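Local coordinates for mandelate racemase/muconate lactonizing enzyme family protein (Roseovarius sp. TM1035, PDB 3T9P) that is a putative isomerase of the enolase superfamily, probably abstracting a proton next to a substrate carboxylate at the mouth of its barrel, at residues Thr105-Asp108 with Thr109-Asp113; Glu186-Val189 with Pro190-Arg194. One frame throughout, in Å; residues are numbered along the deposited sequence.

How the contacts relate
Both contacts join successive turns of a single helix, contact 1 within helix 98-119 of the N-terminal capping region and contact 2 within helix 184-196 of the barrel domain. Their centres are 41 Å apart, on opposite sides of the chain's centre, and they share no element. Contact 1 is wholly buried, and its polar side chains have partners on other elements, among them Gln-52, Met-282, Met-287 and His-288. Contact 2 is partly buried: its valines face inward, whereas Glu-186 is exposed. Each has a threonine hydroxyl bonded to the carbonyl four residues earlier, but contact 1 adds an aspartate-tryptophan pair and contact 2 a proline kink.

Contact 1: Thr105-Asp108 with Thr109-Asp113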
# COMPACT_ATOMS: atom_id res chain seq x y z
N THR A 105 -2.26 -13.13 0.04
CA THR A 105 -1.44 -14.24 0.50
C THR A 105 -2.32 -15.43 0.92
O THR A 105 -1.90 -16.56 0.72
CB THR A 105 -0.54 -13.81 1.69
OG1 THR A 105 0.34 -12.78 1.23
CG2 THR A 105 0.21 -14.95 2.33
N GLY A 106 -3.47 -15.17 1.54
CA GLY A 106 -4.34 -16.23 2.07
C GLY A 106 -4.88 -17.06 0.88
O GLY A 106 -4.93 -18.31 0.93
N LEU A 107 -5.26 -16.36 -0.18
CA LEU A 107 -5.65 -17.06 -1.44
C LEU A 107 -4.49 -17.88 -2.07
O LEU A 107 -4.63 -19.06 -2.37
CB LEU A 107 -6.21 -16.09 -2.51
CG LEU A 107 -6.61 -16.72 -3.92
CD1 LEU A 107 -7.92 -17.60 -3.85
CD2 LEU A 107 -7.01 -15.57 -4.82
N ASP A 108 -3.34 -17.25 -2.29
CA ASP A 108 -2.21 -17.96 -2.91
C ASP A 108 -1.79 -19.18 -2.09
O ASP A 108 -1.63 -20.31 -2.67
CB ASP A 108 -1.02 -16.95 -3.04
CG ASP A 108 0.27 -17.61 -3.45
OD1 ASP A 108 0.69 -17.46 -4.64
OD2 ASP A 108 0.89 -18.27 -2.56
N THR A 109 -1.59 -19.00 -0.79
CA THR A 109 -1.08 -20.14 0.04
C THR A 109 -2.08 -21.29 0.17
O THR A 109 -1.68 -22.42 0.22
CB THR A 109 -0.64 -19.68 1.47
OG1 THR A 109 -1.67 -18.86 2.02
CG2 THR A 109 0.65 -18.81 1.40
N ALA A 110 -3.38 -21.01 0.19
CA ALA A 110 -4.36 -22.08 0.28
C ALA A 110 -4.33 -22.86 -1.03
O ALA A 110 -4.48 -24.06 -1.04
CB ALA A 110 -5.79 -21.43 0.46
N LEU A 111 -4.18 -22.15 -2.16
CA LEU A 111 -4.17 -22.86 -3.44
C LEU A 111 -2.92 -23.73 -3.64
O LEU A 111 -2.99 -24.80 -4.28
CB LEU A 111 -4.35 -21.86 -4.59
CG LEU A 111 -5.73 -21.20 -4.70
CD1 LEU A 111 -5.64 -20.06 -5.72
CD2 LEU A 111 -6.84 -22.21 -5.10
N TRP A 112 -1.74 -23.27 -3.20
CA TRP A 112 -0.55 -24.18 -3.27
C TRP A 112 -0.81 -25.44 -2.43
O TRP A 112 -0.41 -26.52 -2.82
CB TRP A 112 0.75 -23.44 -2.81
CG TRP A 112 1.18 -22.40 -3.83
CD1 TRP A 112 1.14 -21.00 -3.72
CD2 TRP A 112 1.75 -22.69 -5.09
NE1 TRP A 112 1.67 -20.43 -4.84
CE2 TRP A 112 2.01 -21.44 -5.73
CE3 TRP A 112 2.07 -23.91 -5.76
CZ2 TRP A 112 2.57 -21.37 -7.02
CZ3 TRP A 112 2.58 -23.84 -7.09
CH2 TRP A 112 2.83 -22.57 -7.69
N ASP A 113 -1.35 -25.28 -1.24
CA ASP A 113 -1.58 -26.43 -0.34
C ASP A 113 -2.61 -27.36 -1.00
O ASP A 113 -2.46 -28.56 -0.97
CB ASP A 113 -2.16 -25.95 1.01
CG ASP A 113 -2.22 -27.12 2.09
OD1 ASP A 113 -1.14 -27.74 2.36
OD2 ASP A 113 -3.39 -27.39 2.63
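Thr-109 grips the carbonyl oxygen of Thr-105 twice, one turn back in buried helix 98-119 of the N-terminal capping region. Its N reaches Thr-105 O at 2.9 Å and its OG1 reaches the same oxygen at 2.7 Å, the two donors approaching from opposite faces of the carbonyl plane. A chi1 of 48° sets OG1 between the backbone N and the carbonyl carbon, from where it folds back over the preceding turn; Gln-52 N is a further partner of this hydroxyl. Asp-108 and Trp-112 form the second polar pair. Trp-112 NE1 gives Asp-108 OD1 a weak bond of 3.1 Å, bent to 140° at the hydrogen, with carboxylate and indole planes 55° apart. The carboxylate has firmer partners in the backbone N of Met-287 and of His-288, which tie helix 98-119 to the start of helix 287-299, while Phe-81 meets the indole edge-to-face. On another side of the helix Leu-107 and Leu-111 pack against Ile-25 of strand 25-32, their CD1 methyls 3.8 Å apart, while Ala-110 touches Val-39 and Val-41 of strand 37-43. At the edge of the indole, in its plane, Asp-108 OD2 lies 3.0 Å from Trp-112 CD1.

Contact 2: Glu186-Val189 with Pro190-Arg194; sequences EAVV and PTVSR
Pro-190 has no N-H to give to Glu-186 O, and helix 184-196 is kinked there, with Pro-190 CD 3.1 Å from that oxygen. The i to i+4 pattern resumes at once: Thr-191 N bonds Ala-187 O at 2.9 Å, and Val-192 N and Ser-193 N follow with Val-188 O and Val-189 O. Thr-191 OG1 lies anti to its carbonyl carbon (chi1 -56°), which swings it back to Ala-187 O at 2.6 Å. This oxygen therefore accepts two bonds, from opposite faces of its carbonyl plane. Replacing Thr-191 with a valine would probably leave Ala-187 O with the amide bond alone of this pair, losing a second grip on the turn that spans the kink. Val-188 and Val-192 lie side by side and point the same way, their CG2 methyls 4.1 Å apart; Val-188 touches Pro-147 and Val-192 touches Phe-154, both of helix 147-161. Glu-186 forms a salt bridge with Arg-214. The helix links parallel strands 165-169 and 201-205 in a beta-alpha-beta crossover of the barrel. The chemistry is that of a helix on the barrel's outside: valines pack on its neighbours, and the hydroxyls of Thr-191 and Ser-193 each bond a backbone carbonyl, Ala-187 O and Asn-225 O.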
# COMPACT_ATOMS: atom_id res chain seq x y z
N GLU A 186 26.23 0.09 21.53
CA GLU A 186 27.68 0.02 21.87
C GLU A 186 27.99 -1.18 22.69
O GLU A 186 29.04 -1.80 22.48
CB GLU A 186 28.19 1.34 22.54
CG GLU A 186 28.33 2.45 21.54
CD GLU A 186 27.00 3.22 21.25
OE1 GLU A 186 25.95 2.99 21.92
OE2 GLU A 186 27.04 4.09 20.36
N ALA A 187 27.07 -1.60 23.55
CA ALA A 187 27.21 -2.78 24.34
C ALA A 187 26.75 -4.09 23.71
O ALA A 187 27.47 -5.16 23.93
CB ALA A 187 26.54 -2.61 25.69
N VAL A 188 25.61 -4.04 22.99
CA VAL A 188 24.92 -5.28 22.58
C VAL A 188 25.81 -5.95 21.48
O VAL A 188 25.82 -7.16 21.35
CB VAL A 188 23.43 -5.02 22.09
CG1 VAL A 188 23.42 -4.49 20.65
CG2 VAL A 188 22.65 -6.23 22.15
N VAL A 189 26.55 -5.15 20.73
CA VAL A 189 27.22 -5.64 19.53
C VAL A 189 28.41 -6.54 20.01
O VAL A 189 28.40 -7.78 19.75
CB VAL A 189 27.66 -4.49 18.60
CG1 VAL A 189 28.68 -4.97 17.51
CG2 VAL A 189 26.46 -3.77 17.92
N PRO A 190 29.34 -5.94 20.81
CA PRO A 190 30.48 -6.81 21.31
C PRO A 190 30.06 -7.83 22.34
O PRO A 190 30.51 -8.99 22.32
CB PRO A 190 31.55 -5.77 21.85
CG PRO A 190 30.76 -4.53 22.27
CD PRO A 190 29.62 -4.51 21.04
N THR A 191 29.09 -7.49 23.19
CA THR A 191 28.71 -8.50 24.17
C THR A 191 28.15 -9.80 23.62
O THR A 191 28.45 -10.88 24.14
CB THR A 191 27.66 -7.85 25.24
OG1 THR A 191 28.29 -6.72 25.81
CG2 THR A 191 27.21 -8.81 26.28
N VAL A 192 27.20 -9.70 22.69
CA VAL A 192 26.57 -10.91 22.14
C VAL A 192 27.62 -11.66 21.25
O VAL A 192 27.77 -12.90 21.33
CB VAL A 192 25.27 -10.53 21.35
CG1 VAL A 192 24.68 -11.75 20.64
CG2 VAL A 192 24.25 -9.99 22.32
N SER A 193 28.35 -10.89 20.47
CA SER A 193 29.33 -11.46 19.56
C SER A 193 30.45 -12.24 20.32
O SER A 193 30.74 -13.41 19.95
CB SER A 193 29.98 -10.34 18.75
OG SER A 193 31.01 -10.90 17.93
N ARG A 194 31.02 -11.64 21.39
CA ARG A 194 32.05 -12.38 22.16
C ARG A 194 31.42 -13.54 22.87
O ARG A 194 32.03 -14.57 22.92
CB ARG A 194 32.88 -11.47 23.09
CG ARG A 194 33.61 -10.24 22.37
CD ARG A 194 34.24 -9.21 23.38
NE ARG A 194 35.42 -9.81 24.01
CZ ARG A 194 35.42 -10.53 25.15
NH1 ARG A 194 34.31 -10.69 25.86
NH2 ARG A 194 36.56 -11.06 25.61